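Local coordinates for protein 6-phospho-alpha-glucosidase (Merdibacter massiliensis, PDB 6VC6) that probably hydrolyses 6-phospho-alpha-glucosides, releasing glucose 6-phosphate, and binds NAD and a manganese ion as a family 4 glycoside hydrolase, at residues N5-G10 and E73-M78; K34-D39 and D64-T69; Y201-H206 and G382-Q387. All blocks are in the same frame, centred on the assembly; numbering follows the deposited sequence.

Contact 1. Residues N5-G10 and E73-M78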
loop_
_atom_site.group_PDB
_atom_site.type_symbol
_atom_site.label_atom_id
_atom_site.label_comp_id
_atom_site.label_asym_id
_atom_site.label_seq_id
_atom_site.Cartn_x
_atom_site.Cartn_y
_atom_site.Cartn_z
ATOM N N ASN A 5 17.947 -10.616 10.676
ATOM C CA ASN A 5 17.400 -11.615 9.769
ATOM C C ASN A 5 16.082 -11.102 9.205
ATOM O O ASN A 5 15.194 -10.695 9.962
ATOM C CB ASN A 5 17.184 -12.949 10.487
ATOM C CG ASN A 5 18.480 -13.568 10.972
ATOM O OD1 ASN A 5 19.560 -13.248 10.476
ATOM N ND2 ASN A 5 18.378 -14.460 11.951
ATOM N N VAL A 6 15.958 -11.119 7.880
ATOM C CA VAL A 6 14.811 -10.547 7.185
ATOM C C VAL A 6 14.211 -11.602 6.267
ATOM O O VAL A 6 14.938 -12.382 5.643
ATOM C CB VAL A 6 15.209 -9.289 6.384
ATOM C CG1 VAL A 6 14.007 -8.706 5.651
ATOM C CG2 VAL A 6 15.835 -8.249 7.299
ATOM N N CYS A 7 12.882 -11.631 6.192
ATOM C CA CYS A 7 12.169 -12.487 5.253
ATOM C C CYS A 7 11.173 -11.646 4.471
ATOM O O CYS A 7 10.407 -10.877 5.061
ATOM C CB CYS A 7 11.444 -13.631 5.968
ATOM S SG CYS A 7 10.244 -14.499 4.925
ATOM N N ILE A 8 11.190 -11.788 3.150
ATOM C CA ILE A 8 10.246 -11.108 2.271
ATOM C C ILE A 8 9.150 -12.096 1.901
ATOM O O ILE A 8 9.420 -13.130 1.275
ATOM C CB ILE A 8 10.937 -10.555 1.015
ATOM C CG1 ILE A 8 11.874 -9.403 1.379
ATOM C CG2 ILE A 8 9.900 -10.099 -0.003
ATOM C CD1 ILE A 8 12.663 -8.867 0.203
ATOM N N VAL A 9 7.917 -11.790 2.291
ATOM C CA VAL A 9 6.761 -12.591 1.906
ATOM C C VAL A 9 6.248 -12.064 0.574
ATOM O O VAL A 9 5.842 -10.900 0.470
ATOM C CB VAL A 9 5.665 -12.551 2.979
ATOM C CG1 VAL A 9 4.402 -13.217 2.459
ATOM C CG2 VAL A 9 6.146 -13.234 4.250
ATOM N N GLY A 10 6.262 -12.918 -0.443
ATOM C CA GLY A 10 5.971 -12.485 -1.794
ATOM C C GLY A 10 7.250 -12.255 -2.570
ATOM O O GLY A 10 7.420 -11.219 -3.218
ATOM N N GLU A 73 11.230 -22.806 6.872
ATOM C CA GLU A 73 12.517 -22.235 6.488
ATOM C C GLU A 73 12.474 -20.713 6.471
ATOM O O GLU A 73 13.492 -20.060 6.729
ATOM C CB GLU A 73 12.936 -22.754 5.113
ATOM C CG GLU A 73 13.398 -24.199 5.090
ATOM C CD GLU A 73 13.922 -24.612 3.728
ATOM O OE1 GLU A 73 14.008 -23.743 2.835
ATOM O OE2 GLU A 73 14.246 -25.805 3.549
ATOM N N ALA A 74 11.311 -20.132 6.175
ATOM C CA ALA A 74 11.233 -18.691 5.965
ATOM C C ALA A 74 11.086 -17.921 7.272
ATOM O O ALA A 74 11.733 -16.884 7.456
ATOM C CB ALA A 74 10.070 -18.364 5.028
ATOM N N TYR A 75 10.256 -18.411 8.191
ATOM C CA TYR A 75 9.814 -17.621 9.332
ATOM C C TYR A 75 10.550 -17.942 10.628
ATOM O O TYR A 75 10.278 -17.301 11.648
ATOM C CB TYR A 75 8.308 -17.810 9.542
ATOM C CG TYR A 75 7.475 -17.490 8.321
ATOM C CD1 TYR A 75 7.854 -16.487 7.439
ATOM C CD2 TYR A 75 6.308 -18.194 8.049
ATOM C CE1 TYR A 75 7.096 -16.192 6.321
ATOM C CE2 TYR A 75 5.542 -17.906 6.935
ATOM C CZ TYR A 75 5.942 -16.905 6.075
ATOM O OH TYR A 75 5.184 -16.614 4.963
ATOM N N LYS A 76 11.470 -18.901 10.622
ATOM C CA LYS A 76 12.155 -19.284 11.850
ATOM C C LYS A 76 13.278 -18.304 12.164
ATOM O O LYS A 76 14.122 -18.015 11.308
ATOM C CB LYS A 76 12.706 -20.705 11.734
ATOM C CG LYS A 76 11.767 -21.771 12.272
ATOM C CD LYS A 76 12.533 -22.971 12.802
ATOM C CE LYS A 76 12.780 -23.994 11.707
ATOM N NZ LYS A 76 11.538 -24.736 11.356
ATOM N N ASP A 77 13.280 -17.792 13.397
ATOM C CA ASP A 77 14.324 -16.897 13.900
ATOM C C ASP A 77 14.480 -15.667 13.003
ATOM O O ASP A 77 15.548 -15.387 12.455
ATOM C CB ASP A 77 15.654 -17.646 14.054
ATOM C CG ASP A 77 16.681 -16.855 14.841
ATOM O OD1 ASP A 77 17.720 -16.480 14.258
ATOM O OD2 ASP A 77 16.451 -16.606 16.043
HETATM N N MSE A 78 13.383 -14.930 12.861
HETATM C CA MSE A 78 13.380 -13.726 12.042
HETATM C C MSE A 78 13.175 -12.476 12.891
HETATM O O MSE A 78 12.426 -12.493 13.867
HETATM C CB MSE A 78 12.295 -13.811 10.967
HETATM C CG MSE A 78 12.616 -14.778 9.839
HETATM SE SE MSE A 78 14.023 -14.119 8.662
HETATM C CE MSE A 78 15.035 -15.771 8.443
#
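Strand 5-9 opens the Rossmann-type NAD-binding fold, and its Asn5, Cys7 and Val9 meet the crossover that leads from strand 64-68 to strand 80-83. That crossover is the end of helix 71-75 and the loop after it. It passes over one face of the parallel sheet and brings the chain from one side of strand 5-9 to the other.

At the start of the strand, Asn5 uses its side-chain amide. Asn5 ND2 donates to Asp77 O at 3.0 Å, with an N-H...O angle of 161°. The acceptor lies close to the amide plane. Met78, a selenomethionine, bends back from the loop. Met78 SE rests on the strand backbone, 3.5 Å from Val6 C. Met78 SE also lies 3.8 Å from Cys7 CB.

Cys7 is the middle of the contact. A chi1 of 167° swings its sulfur away from the backbone N and toward the helix end. Cys7 SG sits 3.9 Å from Ala74 CB and 3.8 Å from Tyr75 CE1. It meets the tyrosine ring at its edge, 75° off the ring normal, in a sulfur-aromatic contact. Further along, Val9 stands nearly perpendicular to the tyrosine side chain. Val9 CG2 also approaches the ring edge, 3.6 Å from Tyr75 OH.

Ser137 OG hydrogen-bonds both Tyr75 O and Met78 N and ties the loop together. Beyond Val9, Gly10 touches NAD.

The chemistry is thus split along the strand. A directional amide bond fixes the loop at the partly exposed start. Sulfur, selenium, methyl and ring-edge contacts fill the buried remainder, so the helix end is held there by close fit and dispersion, without charge pairing.

Contact 2. Residues K34-D39 and D64-T69; sequences KLVLFD and DFSYTT. With NAD (nicotinamide-adenine-dinucleotide), chain G.
The Phe65 ring meets strand 34-38 along its edge, within a Rossmann-type beta-alpha-beta unit whose helix is 42-59. Leu35 CD2 lies near the ring plane, 3.6 Å from Phe65 CD2, and Leu37 CD1 lies in plane at 3.7 Å from Phe65 CZ. The Phe38 ring is on the other face of the sheet. A trans chi1 (179°) turns it from its backbone N toward Thr69. It meets that backbone obliquely, with Phe38 CE1 3.4 Å from Thr69 C, and the adenine of NAD also lies oblique to it. Tyr75 adds a further ring beside it. Were Phe38 an alanine, the ring's contacts with Thr69, Tyr75 and the adenine would probably be lost, leaving the base freer to shift.

The two strands are parallel and in register. Leu35 N bonds Asp64 O, and Leu37 N bonds Ser66 O. In return Ser66 N bonds Leu35 O, and Thr68 N bonds Leu37 O at 2.8 Å. The last bond, Asp39 N to Thr68 O, is weak. On the side of the sheet that carries Phe38, Val36 CG1 packs on Thr68 CG2 at 3.7 Å.

Asp39, just past the end of strand 34-38, is the acid that holds the adenosine ribose, as in many NAD-binding Rossmann folds. NAD O2B donates to Asp39 OD1 at 2.5 Å. NAD O3B donates to Asp39 OD2 at 2.8 Å, and this oxygen also takes Gly12 N.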
loop_
_atom_site.group_PDB
_atom_site.type_symbol
_atom_site.label_atom_id
_atom_site.label_comp_id
_atom_site.label_asym_id
_atom_site.label_seq_id
_atom_site.Cartn_x
_atom_site.Cartn_y
_atom_site.Cartn_z
ATOM N N LYS A 34 20.992 -12.490 7.328
ATOM C CA LYS A 34 20.297 -13.528 6.582
ATOM C C LYS A 34 19.051 -12.936 5.940
ATOM O O LYS A 34 18.344 -12.139 6.560
ATOM C CB LYS A 34 19.922 -14.699 7.498
ATOM C CG LYS A 34 19.248 -15.865 6.798
ATOM C CD LYS A 34 18.716 -16.862 7.814
ATOM C CE LYS A 34 18.036 -18.040 7.138
ATOM N NZ LYS A 34 17.331 -18.909 8.120
ATOM N N LEU A 35 18.793 -13.330 4.693
ATOM C CA LEU A 35 17.603 -12.910 3.963
ATOM C C LEU A 35 16.966 -14.128 3.312
ATOM O O LEU A 35 17.664 -14.946 2.704
ATOM C CB LEU A 35 17.935 -11.856 2.901
ATOM C CG LEU A 35 16.792 -11.511 1.943
ATOM C CD1 LEU A 35 15.761 -10.625 2.627
ATOM C CD2 LEU A 35 17.321 -10.848 0.682
ATOM N N VAL A 36 15.646 -14.248 3.443
ATOM C CA VAL A 36 14.893 -15.364 2.883
ATOM C C VAL A 36 13.721 -14.810 2.086
ATOM O O VAL A 36 12.928 -14.019 2.608
ATOM C CB VAL A 36 14.387 -16.325 3.977
ATOM C CG1 VAL A 36 13.627 -17.483 3.348
ATOM C CG2 VAL A 36 15.542 -16.838 4.817
ATOM N N LEU A 37 13.611 -15.225 0.828
ATOM C CA LEU A 37 12.456 -14.900 0.002
ATOM C C LEU A 37 11.451 -16.041 0.096
ATOM O O LEU A 37 11.778 -17.190 -0.219
ATOM C CB LEU A 37 12.866 -14.670 -1.452
ATOM C CG LEU A 37 13.900 -13.585 -1.759
ATOM C CD1 LEU A 37 14.089 -13.453 -3.263
ATOM C CD2 LEU A 37 13.488 -12.256 -1.151
ATOM N N PHE A 38 10.234 -15.731 0.532
ATOM C CA PHE A 38 9.164 -16.714 0.599
ATOM C C PHE A 38 8.074 -16.368 -0.406
ATOM O O PHE A 38 7.785 -15.191 -0.645
ATOM C CB PHE A 38 8.560 -16.800 2.003
ATOM C CG PHE A 38 7.424 -17.781 2.108
ATOM C CD1 PHE A 38 7.671 -19.136 2.253
ATOM C CD2 PHE A 38 6.108 -17.348 2.046
ATOM C CE1 PHE A 38 6.629 -20.040 2.344
ATOM C CE2 PHE A 38 5.062 -18.249 2.135
ATOM C CZ PHE A 38 5.324 -19.596 2.284
ATOM N N ASP A 39 7.473 -17.404 -0.985
ATOM C CA ASP A 39 6.374 -17.245 -1.924
ATOM C C ASP A 39 5.666 -18.583 -2.058
ATOM O O ASP A 39 6.244 -19.639 -1.788
ATOM C CB ASP A 39 6.865 -16.751 -3.291
ATOM C CG ASP A 39 5.772 -16.067 -4.091
ATOM O OD1 ASP A 39 4.685 -16.662 -4.252
ATOM O OD2 ASP A 39 6.001 -14.933 -4.561
ATOM N N ASP A 64 23.697 -14.185 3.865
ATOM C CA ASP A 64 23.250 -15.528 3.547
ATOM C C ASP A 64 21.841 -15.410 2.993
ATOM O O ASP A 64 20.900 -15.109 3.718
ATOM C CB ASP A 64 23.300 -16.387 4.814
ATOM C CG ASP A 64 22.310 -17.527 4.803
ATOM O OD1 ASP A 64 21.948 -18.015 3.726
ATOM O OD2 ASP A 64 21.890 -17.951 5.890
ATOM N N PHE A 65 21.758 -15.772 1.720
ATOM C CA PHE A 65 20.549 -15.524 0.947
ATOM C C PHE A 65 19.934 -16.843 0.501
ATOM O O PHE A 65 20.649 -17.785 0.144
ATOM C CB PHE A 65 20.863 -14.646 -0.270
ATOM C CG PHE A 65 19.742 -14.547 -1.259
ATOM C CD1 PHE A 65 19.845 -15.158 -2.496
ATOM C CD2 PHE A 65 18.592 -13.836 -0.961
ATOM C CE1 PHE A 65 18.822 -15.068 -3.417
ATOM C CE2 PHE A 65 17.564 -13.739 -1.879
ATOM C CZ PHE A 65 17.679 -14.357 -3.108
ATOM N N SER A 66 18.605 -16.904 0.521
ATOM C CA SER A 66 17.891 -18.094 0.079
ATOM C C SER A 66 16.471 -17.701 -0.300
ATOM O O SER A 66 15.949 -16.676 0.145
ATOM C CB SER A 66 17.876 -19.180 1.163
ATOM O OG SER A 66 17.396 -18.668 2.394
ATOM N N TYR A 67 15.858 -18.530 -1.143
ATOM C CA TYR A 67 14.452 -18.393 -1.491
ATOM C C TYR A 67 13.785 -19.753 -1.364
ATOM O O TYR A 67 14.380 -20.780 -1.704
ATOM C CB TYR A 67 14.264 -17.821 -2.906
ATOM C CG TYR A 67 14.784 -18.688 -4.033
ATOM C CD1 TYR A 67 16.092 -18.565 -4.484
ATOM C CD2 TYR A 67 13.958 -19.610 -4.667
ATOM C CE1 TYR A 67 16.568 -19.347 -5.521
ATOM C CE2 TYR A 67 14.425 -20.396 -5.703
ATOM C CZ TYR A 67 15.730 -20.260 -6.126
ATOM O OH TYR A 67 16.198 -21.041 -7.158
ATOM N N THR A 68 12.549 -19.757 -0.868
ATOM C CA THR A 68 11.879 -21.005 -0.539
ATOM C C THR A 68 10.372 -20.826 -0.621
ATOM O O THR A 68 9.854 -19.705 -0.641
ATOM C CB THR A 68 12.264 -21.494 0.863
ATOM O OG1 THR A 68 11.567 -22.711 1.156
ATOM C CG2 THR A 68 11.900 -20.448 1.906
ATOM N N THR A 69 9.673 -21.960 -0.673
ATOM C CA THR A 69 8.221 -22.009 -0.537
ATOM C C THR A 69 7.809 -22.770 0.718
ATOM O O THR A 69 6.668 -23.232 0.818
ATOM C CB THR A 69 7.579 -22.637 -1.775
ATOM O OG1 THR A 69 7.710 -24.063 -1.713
ATOM C CG2 THR A 69 8.249 -22.125 -3.042
HETATM P PA NAD G . 2.862 -9.333 -8.052
HETATM O O1A NAD G . 3.959 -8.987 -9.030
HETATM O O2A NAD G . 1.726 -10.230 -8.480
HETATM O O5B NAD G . 3.534 -9.974 -6.739
HETATM C C5B NAD G . 2.743 -10.691 -5.798
HETATM C C4B NAD G . 3.522 -11.893 -5.293
HETATM O O4B NAD G . 2.953 -12.363 -4.069
HETATM C C3B NAD G . 3.453 -13.034 -6.295
HETATM O O3B NAD G . 4.772 -13.506 -6.574
HETATM C C2B NAD G . 2.662 -14.123 -5.603
HETATM O O2B NAD G . 3.210 -15.410 -5.898
HETATM C C1B NAD G . 2.817 -13.783 -4.132
HETATM N N9A NAD G . 1.660 -14.253 -3.331
HETATM C C8A NAD G . 0.357 -14.171 -3.662
HETATM N N7A NAD G . -0.426 -14.713 -2.692
HETATM C C5A NAD G . 0.389 -15.157 -1.717
HETATM C C6A NAD G . 0.228 -15.833 -0.407
HETATM N N6A NAD G . -0.999 -16.152 0.072
HETATM N N1A NAD G . 1.347 -16.120 0.295
HETATM C C2A NAD G . 2.573 -15.810 -0.165
HETATM N N3A NAD G . 2.792 -15.199 -1.342
HETATM C C4A NAD G . 1.761 -14.857 -2.148
HETATM O O3 NAD G . 2.234 -7.975 -7.457
HETATM P PN NAD G . 3.036 -6.581 -7.443
HETATM O O1N NAD G . 2.483 -5.704 -8.542
HETATM O O2N NAD G . 4.519 -6.847 -7.347
HETATM O O5D NAD G . 2.533 -5.995 -6.035
HETATM C C5D NAD G . 3.108 -6.464 -4.817
HETATM C C4D NAD G . 2.232 -5.998 -3.664
HETATM O O4D NAD G . 2.734 -4.770 -3.133
HETATM C C3D NAD G . 0.814 -5.731 -4.145
HETATM O O3D NAD G . -0.108 -6.338 -3.238
HETATM C C2D NAD G . 0.657 -4.230 -4.060
HETATM O O2D NAD G . -0.681 -3.867 -3.717
HETATM C C1D NAD G . 1.631 -3.882 -2.950
HETATM N N1N NAD G . 2.034 -2.479 -2.976
HETATM C C2N NAD G . 1.637 -1.719 -1.954
HETATM C C3N NAD G . 1.969 -0.379 -1.887
HETATM C C7N NAD G . 1.493 0.428 -0.716
HETATM O O7N NAD G . 1.568 1.645 -0.756
HETATM N N7N NAD G . 0.988 -0.215 0.336
HETATM C C4N NAD G . 2.740 0.180 -2.898
HETATM C C5N NAD G . 3.139 -0.629 -3.957
HETATM C C6N NAD G . 2.775 -1.973 -3.970
#

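Contact 3. Residues Y201-H206 and G382-Q387; sequences YGWFTH and GLLVQQ
The side chains of Tyr201 and Leu384 run antiparallel alongside one another, and the leucine methyl lies over the tyrosine ring. Leu384 CD2 is 4.0 Å from the centroid of the Tyr201 ring and 16° off its normal, a CH-pi contact. Leu384 CD2 also meets the edge of the tryptophan, 4.0 Å from Trp203 CZ3, so it is shared by both rings. Tyr267 stacks on the tyrosine ring as well.

Gln387 comes to the edge of Tyr201. Gln387 CG lies 3.7 Å from Tyr201 CD2. The amide turns away at chi2 (66°) and bonds Glu391 instead.

Leu383 lies across both aromatic side chains, nearly perpendicular. One branch, Leu383 CD2, touches Tyr201 OH at 3.4 Å. The other, Leu383 CD1, lies 3.9 Å from Trp203 CH2. A water joins Tyr201 OH to the helix: it donates to Leu383 O at 2.8 Å and weakly to Gln386 OE1. This gives the buried hydroxyl a polar partner.

Strand 201-204 and helix 382-387 run roughly antiparallel, 153° apart. Strand 201-204 follows directly on the manganese ligand His200. This is a helix packed on the face of a small antiparallel sheet in the family 4 C-terminal domain.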
loop_
_atom_site.group_PDB
_atom_site.type_symbol
_atom_site.label_atom_id
_atom_site.label_comp_id
_atom_site.label_asym_id
_atom_site.label_seq_id
_atom_site.Cartn_x
_atom_site.Cartn_y
_atom_site.Cartn_z
ATOM N N TYR A 201 -6.932 7.859 1.012
ATOM C CA TYR A 201 -8.069 8.732 1.275
ATOM C C TYR A 201 -7.687 9.747 2.346
ATOM O O TYR A 201 -8.107 9.620 3.501
ATOM C CB TYR A 201 -9.285 7.913 1.722
ATOM C CG TYR A 201 -10.627 8.456 1.272
ATOM C CD1 TYR A 201 -10.767 9.772 0.851
ATOM C CD2 TYR A 201 -11.758 7.647 1.277
ATOM C CE1 TYR A 201 -11.997 10.266 0.443
ATOM C CE2 TYR A 201 -12.989 8.131 0.872
ATOM C CZ TYR A 201 -13.104 9.439 0.456
ATOM O OH TYR A 201 -14.328 9.923 0.053
ATOM N N GLY A 202 -6.888 10.749 1.985
ATOM C CA GLY A 202 -6.388 11.674 2.986
ATOM C C GLY A 202 -6.035 13.023 2.403
ATOM O O GLY A 202 -6.090 13.245 1.191
ATOM N N TRP A 203 -5.658 13.932 3.301
ATOM C CA TRP A 203 -5.332 15.303 2.942
ATOM C C TRP A 203 -4.188 15.801 3.811
ATOM O O TRP A 203 -4.065 15.427 4.980
ATOM C CB TRP A 203 -6.540 16.236 3.112
ATOM C CG TRP A 203 -7.678 15.942 2.186
ATOM C CD1 TRP A 203 -7.908 16.506 0.965
ATOM C CD2 TRP A 203 -8.749 15.017 2.408
ATOM N NE1 TRP A 203 -9.053 15.987 0.412
ATOM C CE2 TRP A 203 -9.589 15.071 1.278
ATOM C CE3 TRP A 203 -9.077 14.147 3.452
ATOM C CZ2 TRP A 203 -10.736 14.289 1.162
ATOM C CZ3 TRP A 203 -10.216 13.370 3.335
ATOM C CH2 TRP A 203 -11.032 13.447 2.199
ATOM N N PHE A 204 -3.351 16.653 3.224
ATOM C CA PHE A 204 -2.299 17.349 3.952
ATOM C C PHE A 204 -2.813 18.730 4.340
ATOM O O PHE A 204 -3.100 19.556 3.466
ATOM C CB PHE A 204 -1.029 17.471 3.108
ATOM C CG PHE A 204 -0.322 16.165 2.876
ATOM C CD1 PHE A 204 0.692 15.752 3.723
ATOM C CD2 PHE A 204 -0.662 15.357 1.802
ATOM C CE1 PHE A 204 1.348 14.553 3.512
ATOM C CE2 PHE A 204 -0.008 14.158 1.584
ATOM C CZ PHE A 204 0.998 13.757 2.441
ATOM N N THR A 205 -2.933 18.977 5.644
ATOM C CA THR A 205 -3.396 20.270 6.128
ATOM C C THR A 205 -2.274 21.289 6.266
ATOM O O THR A 205 -2.545 22.495 6.227
ATOM C CB THR A 205 -4.106 20.112 7.477
ATOM O OG1 THR A 205 -3.169 19.661 8.462
ATOM C CG2 THR A 205 -5.242 19.105 7.365
ATOM N N HIS A 206 -1.033 20.838 6.430
ATOM C CA HIS A 206 0.118 21.726 6.489
ATOM C C HIS A 206 1.321 21.010 5.896
ATOM O O HIS A 206 1.433 19.784 5.976
ATOM C CB HIS A 206 0.433 22.169 7.925
ATOM C CG HIS A 206 -0.676 22.926 8.585
ATOM N ND1 HIS A 206 -0.970 24.237 8.278
ATOM C CD2 HIS A 206 -1.561 22.557 9.541
ATOM C CE1 HIS A 206 -1.990 24.642 9.014
ATOM N NE2 HIS A 206 -2.368 23.641 9.789
ATOM N N GLY A 382 -17.747 13.431 6.856
ATOM C CA GLY A 382 -18.745 12.685 6.108
ATOM C C GLY A 382 -18.129 11.729 5.104
ATOM O O GLY A 382 -18.614 10.609 4.922
ATOM N N LEU A 383 -17.046 12.152 4.449
ATOM C CA LEU A 383 -16.393 11.295 3.464
ATOM C C LEU A 383 -15.736 10.091 4.129
ATOM O O LEU A 383 -15.882 8.955 3.663
ATOM C CB LEU A 383 -15.360 12.098 2.672
ATOM C CG LEU A 383 -15.886 13.121 1.664
ATOM C CD1 LEU A 383 -14.759 14.021 1.178
ATOM C CD2 LEU A 383 -16.561 12.426 0.492
ATOM N N LEU A 384 -15.009 10.319 5.225
ATOM C CA LEU A 384 -14.221 9.246 5.824
ATOM C C LEU A 384 -15.097 8.264 6.593
ATOM O O LEU A 384 -14.837 7.056 6.580
ATOM C CB LEU A 384 -13.142 9.835 6.732
ATOM C CG LEU A 384 -12.045 10.627 6.018
ATOM C CD1 LEU A 384 -10.902 10.936 6.971
ATOM C CD2 LEU A 384 -11.541 9.873 4.796
ATOM N N VAL A 385 -16.132 8.760 7.275
ATOM C CA VAL A 385 -17.020 7.863 8.011
ATOM C C VAL A 385 -17.780 6.958 7.049
ATOM O O VAL A 385 -18.024 5.782 7.344
ATOM C CB VAL A 385 -17.968 8.671 8.915
ATOM C CG1 VAL A 385 -19.066 7.782 9.479
ATOM C CG2 VAL A 385 -17.185 9.321 10.047
ATOM N N GLN A 386 -18.151 7.482 5.878
ATOM C CA GLN A 386 -18.788 6.643 4.866
ATOM C C GLN A 386 -17.849 5.539 4.398
ATOM O O GLN A 386 -18.265 4.385 4.236
ATOM C CB GLN A 386 -19.243 7.496 3.681
ATOM C CG GLN A 386 -19.727 6.683 2.486
ATOM C CD GLN A 386 -20.017 7.539 1.268
ATOM O OE1 GLN A 386 -19.564 8.679 1.171
ATOM N NE2 GLN A 386 -20.779 6.989 0.329
ATOM N N GLN A 387 -16.574 5.872 4.185
ATOM C CA GLN A 387 -15.629 4.886 3.674
ATOM C C GLN A 387 -15.255 3.871 4.747
ATOM O O GLN A 387 -15.228 2.661 4.487
ATOM C CB GLN A 387 -14.383 5.585 3.132
ATOM C CG GLN A 387 -13.294 4.634 2.659
ATOM C CD GLN A 387 -13.706 3.826 1.442
ATOM O OE1 GLN A 387 -14.608 4.214 0.698
ATOM N NE2 GLN A 387 -13.043 2.694 1.233
HETATM O O HOH W 1 -16.677 8.154 1.065
#

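From the N terminus, strand 4-9 comes first. The chain then makes strand 32-38, helix 42-59 and strand 64-68, where contact 2 closes the shorter loop. Helix 71-75 and the loop to residue 78 close contact 1, so contact 2 is nested inside contact 1. The two touch, with centres 7 Å apart: Gly10 N lies 2.7 Å from Phe38 O where strands 4-9 and 32-38 run side by side. Together they build one edge of the NAD-binding sheet. Contact 3 comes later, in series, and closes a long loop from 201-206 to 382-387. It ties strand 201-209 to helix 378-400 on the other side of the chain's centre, about 35 Å from contact 1 between centres.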